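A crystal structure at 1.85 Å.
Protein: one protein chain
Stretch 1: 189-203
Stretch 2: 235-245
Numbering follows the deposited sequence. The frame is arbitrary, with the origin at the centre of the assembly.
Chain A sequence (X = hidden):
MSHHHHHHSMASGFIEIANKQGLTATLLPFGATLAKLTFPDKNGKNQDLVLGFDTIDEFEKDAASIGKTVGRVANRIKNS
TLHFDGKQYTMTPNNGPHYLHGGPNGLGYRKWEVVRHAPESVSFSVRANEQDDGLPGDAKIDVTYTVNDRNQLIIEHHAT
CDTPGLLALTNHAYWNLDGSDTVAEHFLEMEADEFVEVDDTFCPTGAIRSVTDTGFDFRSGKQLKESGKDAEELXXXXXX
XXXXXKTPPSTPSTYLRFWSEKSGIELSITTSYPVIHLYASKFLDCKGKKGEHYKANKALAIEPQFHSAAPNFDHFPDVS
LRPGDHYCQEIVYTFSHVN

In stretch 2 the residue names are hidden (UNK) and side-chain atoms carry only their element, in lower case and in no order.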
ATOM      1  N   GLU A 189      13.759  -4.965   8.389  1.00 45.31           N
ATOM      2  CA  GLU A 189      13.554  -5.879   9.501  1.00 46.52           C
ATOM      3  C   GLU A 189      12.055  -6.007   9.731  1.00 46.58           C
ATOM      4  O   GLU A 189      11.356  -5.006   9.907  1.00 46.39           O
ATOM      5  CB  GLU A 189      14.242  -5.353  10.763  1.00 48.15           C
ATOM      6  CG  GLU A 189      14.031  -6.226  11.986  1.00 49.81           C
ATOM      7  CD  GLU A 189      15.139  -6.065  13.010  1.00 52.01           C
ATOM      8  OE1 GLU A 189      16.283  -6.477  12.717  1.00 53.20           O
ATOM      9  OE2 GLU A 189      14.870  -5.527  14.103  1.00 51.97           O
HETATM   10  N   MSE A 190      11.562  -7.241   9.727  1.00 46.54           N
HETATM   11  CA  MSE A 190      10.141  -7.489   9.930  1.00 45.91           C
HETATM   12  C   MSE A 190       9.819  -8.606  10.900  1.00 45.19           C
HETATM   13  O   MSE A 190      10.508  -9.624  10.955  1.00 47.21           O
HETATM   14  CB  MSE A 190       9.475  -7.832   8.599  1.00 45.96           C
HETATM   15  CG  MSE A 190       8.679  -6.718   7.968  1.00 47.90           C
HETATM   16 SE   MSE A 190       7.372  -7.472   6.748  1.00 48.08          SE
HETATM   17  CE  MSE A 190       5.907  -7.711   7.985  1.00 45.06           C
ATOM     18  N   GLU A 191       8.749  -8.415  11.659  1.00 44.07           N
ATOM     19  CA  GLU A 191       8.324  -9.415  12.618  1.00 43.80           C
ATOM     20  C   GLU A 191       7.368 -10.319  11.838  1.00 42.55           C
ATOM     21  O   GLU A 191       6.152 -10.269  12.028  1.00 41.35           O
ATOM     22  CB  GLU A 191       7.590  -8.758  13.785  1.00 46.04           C
ATOM     23  CG  GLU A 191       8.376  -7.659  14.482  1.00 51.10           C
ATOM     24  CD  GLU A 191       9.766  -8.103  14.884  1.00 54.31           C
ATOM     25  OE1 GLU A 191       9.892  -9.205  15.461  1.00 56.20           O
ATOM     26  OE2 GLU A 191      10.731  -7.348  14.627  1.00 55.98           O
ATOM     27  N   ALA A 192       7.924 -11.126  10.941  1.00 41.37           N
ATOM     28  CA  ALA A 192       7.120 -12.036  10.130  1.00 40.42           C
ATOM     29  C   ALA A 192       7.726 -13.437  10.077  1.00 39.25           C
ATOM     30  O   ALA A 192       8.821 -13.622   9.561  1.00 40.30           O
ATOM     31  CB  ALA A 192       6.983 -11.478   8.721  1.00 39.70           C
ATOM     32  N   ASP A 193       7.001 -14.418  10.603  1.00 39.78           N
ATOM     33  CA  ASP A 193       7.483 -15.800  10.607  1.00 40.20           C
ATOM     34  C   ASP A 193       7.031 -16.575   9.376  1.00 40.99           C
ATOM     35  O   ASP A 193       7.630 -17.594   9.018  1.00 39.18           O
ATOM     36  CB  ASP A 193       6.992 -16.540  11.849  1.00 40.81           C
ATOM     37  CG  ASP A 193       7.556 -15.970  13.126  1.00 42.06           C
ATOM     38  OD1 ASP A 193       8.744 -15.590  13.124  1.00 42.97           O
ATOM     39  OD2 ASP A 193       6.817 -15.913  14.133  1.00 44.17           O
ATOM     40  N   GLU A 194       5.971 -16.089   8.734  1.00 39.31           N
ATOM     41  CA  GLU A 194       5.426 -16.735   7.545  1.00 38.08           C
ATOM     42  C   GLU A 194       5.144 -15.782   6.392  1.00 38.43           C
ATOM     43  O   GLU A 194       5.072 -14.561   6.574  1.00 36.96           O
ATOM     44  CB  GLU A 194       4.123 -17.442   7.903  1.00 38.28           C
ATOM     45  CG  GLU A 194       4.284 -18.740   8.639  1.00 40.15           C
ATOM     46  CD  GLU A 194       2.955 -19.296   9.091  1.00 42.10           C
ATOM     47  OE1 GLU A 194       2.801 -20.533   9.094  1.00 44.10           O
ATOM     48  OE2 GLU A 194       2.063 -18.495   9.452  1.00 44.35           O
ATOM     49  N   PHE A 195       4.986 -16.349   5.198  1.00 36.27           N
ATOM     50  CA  PHE A 195       4.696 -15.555   4.016  1.00 34.31           C
ATOM     51  C   PHE A 195       3.693 -16.310   3.153  1.00 33.44           C
ATOM     52  O   PHE A 195       3.558 -17.532   3.270  1.00 32.67           O
ATOM     53  CB  PHE A 195       5.972 -15.214   3.234  1.00 34.59           C
ATOM     54  CG  PHE A 195       6.566 -16.361   2.459  1.00 35.89           C
ATOM     55  CD1 PHE A 195       6.286 -16.521   1.107  1.00 34.72           C
ATOM     56  CD2 PHE A 195       7.465 -17.236   3.064  1.00 37.48           C
ATOM     57  CE1 PHE A 195       6.899 -17.531   0.360  1.00 37.71           C
ATOM     58  CE2 PHE A 195       8.085 -18.252   2.328  1.00 37.49           C
ATOM     59  CZ  PHE A 195       7.804 -18.398   0.974  1.00 37.30           C
ATOM     60  N   VAL A 196       2.974 -15.572   2.315  1.00 30.73           N
ATOM     61  CA  VAL A 196       1.979 -16.159   1.436  1.00 28.69           C
ATOM     62  C   VAL A 196       2.613 -16.633   0.134  1.00 28.54           C
ATOM     63  O   VAL A 196       3.176 -15.847  -0.618  1.00 30.19           O
ATOM     64  CB  VAL A 196       0.860 -15.133   1.130  1.00 29.83           C
ATOM     65  CG1 VAL A 196      -0.160 -15.723   0.164  1.00 29.83           C
ATOM     66  CG2 VAL A 196       0.186 -14.724   2.422  1.00 28.80           C
ATOM     67  N   GLU A 197       2.512 -17.930  -0.130  1.00 27.15           N
ATOM     68  CA  GLU A 197       3.077 -18.505  -1.343  1.00 29.42           C
ATOM     69  C   GLU A 197       2.320 -18.041  -2.592  1.00 29.60           C
ATOM     70  O   GLU A 197       1.095 -17.929  -2.582  1.00 30.12           O
ATOM     71  CB  GLU A 197       3.035 -20.028  -1.243  1.00 30.81           C
ATOM     72  CG  GLU A 197       3.506 -20.767  -2.475  1.00 33.20           C
ATOM     73  CD  GLU A 197       3.373 -22.257  -2.294  1.00 34.43           C
ATOM     74  OE1 GLU A 197       4.204 -22.838  -1.567  1.00 31.79           O
ATOM     75  OE2 GLU A 197       2.421 -22.842  -2.854  1.00 35.34           O
ATOM     76  N   VAL A 198       3.058 -17.763  -3.660  1.00 31.21           N
ATOM     77  CA  VAL A 198       2.456 -17.316  -4.912  1.00 31.85           C
ATOM     78  C   VAL A 198       3.018 -18.127  -6.067  1.00 33.79           C
ATOM     79  O   VAL A 198       4.091 -18.722  -5.950  1.00 33.88           O
ATOM     80  CB  VAL A 198       2.746 -15.825  -5.185  1.00 30.45           C
ATOM     81  CG1 VAL A 198       2.147 -14.973  -4.085  1.00 30.43           C
ATOM     82  CG2 VAL A 198       4.246 -15.599  -5.294  1.00 29.22           C
ATOM     83  N   ASP A 199       2.288 -18.153  -7.180  1.00 34.10           N
ATOM     84  CA  ASP A 199       2.727 -18.898  -8.354  1.00 35.08           C
ATOM     85  C   ASP A 199       3.526 -18.011  -9.302  1.00 36.93           C
ATOM     86  O   ASP A 199       3.967 -16.925  -8.924  1.00 37.06           O
ATOM     87  CB  ASP A 199       1.531 -19.515  -9.093  1.00 32.19           C
ATOM     88  CG  ASP A 199       0.510 -18.481  -9.538  1.00 29.93           C
ATOM     89  OD1 ASP A 199       0.902 -17.327  -9.818  1.00 26.08           O
ATOM     90  OD2 ASP A 199      -0.688 -18.837  -9.628  1.00 27.03           O
ATOM     91  N   ASP A 200       3.700 -18.482 -10.534  1.00 38.99           N
ATOM     92  CA  ASP A 200       4.448 -17.753 -11.561  1.00 41.41           C
ATOM     93  C   ASP A 200       3.862 -16.377 -11.869  1.00 40.58           C
ATOM     94  O   ASP A 200       4.596 -15.434 -12.169  1.00 42.37           O
ATOM     95  CB  ASP A 200       4.483 -18.562 -12.863  1.00 44.42           C
ATOM     96  CG  ASP A 200       4.510 -20.056 -12.626  1.00 47.90           C
ATOM     97  OD1 ASP A 200       3.563 -20.572 -11.988  1.00 49.13           O
ATOM     98  OD2 ASP A 200       5.471 -20.715 -13.084  1.00 48.61           O
ATOM     99  N   THR A 201       2.539 -16.272 -11.815  1.00 39.34           N
ATOM    100  CA  THR A 201       1.856 -15.012 -12.092  1.00 37.88           C
ATOM    101  C   THR A 201       1.725 -14.191 -10.821  1.00 36.65           C
ATOM    102  O   THR A 201       1.007 -13.190 -10.785  1.00 37.53           O
ATOM    103  CB  THR A 201       0.443 -15.260 -12.638  1.00 37.89           C
ATOM    104  OG1 THR A 201      -0.359 -15.857 -11.613  1.00 39.35           O
ATOM    105  CG2 THR A 201       0.492 -16.191 -13.824  1.00 37.31           C
ATOM    106  N   PHE A 202       2.420 -14.630  -9.781  1.00 34.97           N
ATOM    107  CA  PHE A 202       2.401 -13.960  -8.496  1.00 34.42           C
ATOM    108  C   PHE A 202       1.014 -13.927  -7.875  1.00 33.70           C
ATOM    109  O   PHE A 202       0.643 -12.963  -7.205  1.00 33.89           O
ATOM    110  CB  PHE A 202       2.981 -12.545  -8.615  1.00 36.77           C
ATOM    111  CG  PHE A 202       4.455 -12.529  -8.909  1.00 38.11           C
ATOM    112  CD1 PHE A 202       4.921 -12.491 -10.221  1.00 39.46           C
ATOM    113  CD2 PHE A 202       5.381 -12.631  -7.874  1.00 40.15           C
ATOM    114  CE1 PHE A 202       6.286 -12.558 -10.500  1.00 40.76           C
ATOM    115  CE2 PHE A 202       6.753 -12.700  -8.140  1.00 40.24           C
ATOM    116  CZ  PHE A 202       7.207 -12.664  -9.455  1.00 40.92           C
ATOM    117  N   CYS A 203       0.238 -14.978  -8.119  1.00 32.52           N
ATOM    118  CA  CYS A 203      -1.102 -15.056  -7.555  1.00 31.77           C
ATOM    119  C   CYS A 203      -1.012 -16.103  -6.457  1.00 30.91           C
ATOM    120  O   CYS A 203      -0.443 -17.182  -6.666  1.00 29.76           O
ATOM    121  CB  CYS A 203      -2.140 -15.500  -8.582  1.00 31.64           C
ATOM    122  SG  CYS A 203      -3.795 -15.628  -7.844  1.00 33.99           S
ATOM    123  N   UNK A 235      15.933  -8.232  -7.646  1.00 49.07           N
ATOM    124  CA  UNK A 235      15.155  -8.657  -6.490  1.00 49.23           C
ATOM    125  C   UNK A 235      13.709  -8.797  -6.946  1.00 49.16           C
ATOM    126  O   UNK A 235      13.086  -7.817  -7.354  1.00 48.90           O
ATOM    127  c   UNK A 235      16.643  -6.306  -3.748  1.00 50.34           C
ATOM    128  c   UNK A 235      15.257  -7.621  -5.369  1.00 50.09           C
ATOM    129  c   UNK A 235      17.162  -8.708  -4.203  1.00 50.84           C
ATOM    130  c   UNK A 235      16.661  -7.405  -4.799  1.00 50.89           C
ATOM    131  N   UNK A 236      13.181 -10.015  -6.891  1.00 49.07           N
ATOM    132  CA  UNK A 236      11.807 -10.256  -7.311  1.00 49.15           C
ATOM    133  C   UNK A 236      10.838 -10.317  -6.143  1.00 47.69           C
ATOM    134  O   UNK A 236       9.868 -11.073  -6.169  1.00 47.48           O
ATOM    135  c   UNK A 236      12.279 -12.750  -7.398  1.00 51.67           C
ATOM    136  o   UNK A 236      13.088 -13.480  -8.006  1.00 53.80           O
ATOM    137  o   UNK A 236      11.910 -12.974  -6.224  1.00 51.81           O
ATOM    138  c   UNK A 236      11.713 -11.550  -8.130  1.00 50.40           C
ATOM    139  N   UNK A 237      11.106  -9.522  -5.114  1.00 46.17           N
ATOM    140  CA  UNK A 237      10.243  -9.497  -3.947  1.00 44.64           C
ATOM    141  C   UNK A 237       8.891  -8.955  -4.398  1.00 43.10           C
ATOM    142  O   UNK A 237       8.830  -7.981  -5.146  1.00 43.86           O
ATOM    143  c   UNK A 237      10.801  -7.536  -0.628  1.00 44.35           C
ATOM    144  c   UNK A 237       9.972  -9.877  -0.916  1.00 42.81           C
ATOM    145  c   UNK A 237      10.839  -8.588  -2.872  1.00 44.34           C
ATOM    146  c   UNK A 237      10.079  -8.500  -1.551  1.00 43.69           C
ATOM    147  N   UNK A 238       7.817  -9.593  -3.948  1.00 42.29           N
ATOM    148  CA  UNK A 238       6.462  -9.180  -4.308  1.00 41.61           C
ATOM    149  C   UNK A 238       5.527 -10.199  -3.687  1.00 40.39           C
ATOM    150  O   UNK A 238       4.762 -10.869  -4.385  1.00 42.26           O
ATOM    151  c   UNK A 238       4.906  -8.767  -6.283  1.00 43.63           C
ATOM    152  c   UNK A 238       6.307  -9.155  -5.837  1.00 41.60           C
ATOM    153  o   UNK A 238       4.202  -8.070  -5.520  1.00 40.75           O
ATOM    154  o   UNK A 238       4.516  -9.142  -7.411  1.00 43.55           O
ATOM    155  N   UNK A 239       5.602 -10.307  -2.364  1.00 39.44           N
ATOM    156  CA  UNK A 239       4.782 -11.243  -1.607  1.00 38.47           C
ATOM    157  C   UNK A 239       4.191 -10.649  -0.345  1.00 37.04           C
ATOM    158  O   UNK A 239       4.558  -9.552   0.084  1.00 37.92           O
ATOM    159  n   UNK A 239       7.276 -12.403  -2.939  1.00 41.44           N
ATOM    160  o   UNK A 239       6.024 -14.253  -2.684  1.00 43.48           O
ATOM    161  c   UNK A 239       6.325 -13.113  -2.336  1.00 40.80           C
ATOM    162  c   UNK A 239       5.617 -12.454  -1.181  1.00 39.81           C
ATOM    163  N   UNK A 240       3.294 -11.424   0.252  1.00 34.80           N
ATOM    164  CA  UNK A 240       2.599 -11.075   1.478  1.00 33.41           C
ATOM    165  C   UNK A 240       3.413 -11.627   2.650  1.00 34.67           C
ATOM    166  O   UNK A 240       3.693 -12.825   2.696  1.00 32.79           O
ATOM    167  o   UNK A 240       0.491 -10.349  -0.269  1.00 32.82           O
ATOM    168  c   UNK A 240       1.233 -11.760   1.525  1.00 33.02           C
ATOM    169  c   UNK A 240       0.169 -11.052   0.713  1.00 31.56           C
ATOM    170  o   UNK A 240      -1.013 -11.233   1.065  1.00 33.19           O
ATOM    171  N   UNK A 241       3.794 -10.768   3.589  1.00 34.73           N
ATOM    172  CA  UNK A 241       4.560 -11.218   4.747  1.00 34.73           C
ATOM    173  C   UNK A 241       3.597 -11.143   5.930  1.00 34.85           C
ATOM    174  O   UNK A 241       3.159 -10.057   6.319  1.00 34.66           O
ATOM    175  c   UNK A 241       7.076 -10.739   4.231  1.00 34.93           C
ATOM    176  c   UNK A 241       5.789 -10.326   4.968  1.00 35.13           C
ATOM    177  c   UNK A 241       6.800 -10.985   2.753  1.00 34.82           C
ATOM    178  c   UNK A 241       7.645 -11.988   4.877  1.00 36.74           C
ATOM    179  N   UNK A 242       3.251 -12.303   6.484  1.00 33.99           N
ATOM    180  CA  UNK A 242       2.331 -12.368   7.613  1.00 34.46           C
ATOM    181  C   UNK A 242       2.956 -11.871   8.908  1.00 36.61           C
ATOM    182  O   UNK A 242       3.942 -12.426   9.392  1.00 34.76           O
ATOM    183  c   UNK A 242       0.735 -13.817   8.922  1.00 32.25           C
ATOM    184  c   UNK A 242       1.229 -14.333   6.527  1.00 34.28           C
ATOM    185  c   UNK A 242       1.804 -13.804   7.824  1.00 34.10           C
ATOM    186  N   UNK A 243       2.354 -10.824   9.463  1.00 37.20           N
ATOM    187  CA  UNK A 243       2.822 -10.219  10.700  1.00 38.76           C
ATOM    188  C   UNK A 243       2.627 -11.106  11.923  1.00 40.13           C
ATOM    189  O   UNK A 243       1.526 -11.592  12.185  1.00 39.57           O
ATOM    190  c   UNK A 243       2.096  -8.888  10.972  1.00 39.23           C
ATOM    191  c   UNK A 243       1.617  -6.578   9.983  1.00 39.25           C
ATOM    192  c   UNK A 243       2.376  -7.896   9.842  1.00 39.10           C
ATOM    193  c   UNK A 243       2.535  -8.327  12.322  1.00 40.45           C
ATOM    194  N   UNK A 244       3.704 -11.312  12.671  1.00 40.57           N
ATOM    195  CA  UNK A 244       3.634 -12.132  13.871  1.00 44.64           C
ATOM    196  C   UNK A 244       3.045 -11.243  14.959  1.00 47.01           C
ATOM    197  O   UNK A 244       3.710 -10.332  15.453  1.00 48.63           O
ATOM    198  c   UNK A 244       4.899 -13.519  15.540  1.00 44.45           C
ATOM    199  o   UNK A 244       5.691 -13.288  13.275  1.00 44.37           O
ATOM    200  c   UNK A 244       5.029 -12.594  14.338  1.00 44.05           C
ATOM    201  N   UNK A 245       1.795 -11.489  15.327  1.00 50.04           N
ATOM    202  CA  UNK A 245       1.168 -10.680  16.360  1.00 52.11           C
ATOM    203  C   UNK A 245       0.929 -11.495  17.623  1.00 55.45           C
ATOM    204  O   UNK A 245       0.472 -12.640  17.567  1.00 55.93           O
ATOM    205  c   UNK A 245       0.039  -9.056  14.737  1.00 46.98           C
ATOM    206  c   UNK A 245      -1.255  -8.323  14.391  1.00 43.37           C
ATOM    207  c   UNK A 245      -1.015  -7.297  13.286  1.00 41.06           C
ATOM    208  n   UNK A 245      -2.236  -6.502  12.962  1.00 35.68           N
ATOM    209  c   UNK A 245      -0.151 -10.081  15.851  1.00 49.95           C
TER
HETATM  210  O   HOH W   1       8.717 -12.771  13.807  1.00 40.27           O
HETATM  211  O   HOH W   2       4.404 -14.639  10.810  1.00 51.24           O
HETATM  212  O   HOH W   3       1.686 -11.014  -4.997  1.00 40.75           O

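Position 235 carries four side-chain carbons, forked at the second, and lies beyond reach of the first stretch; the fork identifies Leu235. At 236 there are two carbons, the second bearing two oxygens, which makes Asp236; its backbone O lies 4.0 Å from CE2 of Phe202. Position 237 again has four carbons forked at the second, with CA-to-CB pointing away from the first stretch, and is Leu237.

Position 238 has two carbons, the second with two oxygens, one of them 3.6 Å from CD2 of Phe202. This is Asp238, whose OD2 makes that approach. A water joins the same two residues by donating to Phe202 O and Asp238 O, each at 3.1 Å. At 239 the second of two carbons holds one oxygen and one nitrogen, an amide short enough to be Asn239; its CA-to-CB bond points toward the first stretch, and the side chain packs beside Val198 and the ring of Phe195.

Position 240 shows two carbons ending in two oxygens, with CB 3.3 Å from CG2 of Val196. It is Asp240, and both carboxylate oxygens are hydrogen-bonded elsewhere in the structure. Position 241 has four carbons forked at the second; its CB lies 3.7 Å from SE of Met190, a selenomethionine. Leu241 also places CD1 3.9 Å from Ala192 CB and 4.0 Å from Phe195 CB, touching both.

At 242 one carbon carries two more, and its CB is 4.3 Å from Glu194 CB: Val242. Position 243 has four carbons forked at the first, one arm two carbons long, hence Ile243; although CA-to-CB points away, CG1 still reaches within 4.0 Å of Met190 CE. At 244 one carbon carries an oxygen and a carbon, the oxygen 3.0 Å from OD2 of Asp193. Thr244 also shares a water with that carboxylate, at 2.9 Å from Asp193 OD1 and 3.1 Å from Thr244 OG1. Position 245, four carbons in a row ending in nitrogen, is Lys245, whose CA-to-CB bond points away.

The contact rests on an antiparallel backbone pairing. Val196 N donates to Asp240 O and Val242 N to Glu194 O, both at 2.9 Å, while a nearly straight bond from Thr244 N to Glu191 O, 2.7 Å, extends the connection past the corner at Asp193. There a second water accepts from Asp193 N at 2.6 Å and donates to Val242 O at 2.7 Å, bridging backbone atoms that stand 3.8 Å apart. Phe195 and Leu241 share one face of the sheet, Glu194 and Val242 the other. Apolar contacts of Leu241 with Met190, Ala192 and Phe195 accompany the backbone bonds.

Stretch 2, residues 235-245: LDLDNDLVITK
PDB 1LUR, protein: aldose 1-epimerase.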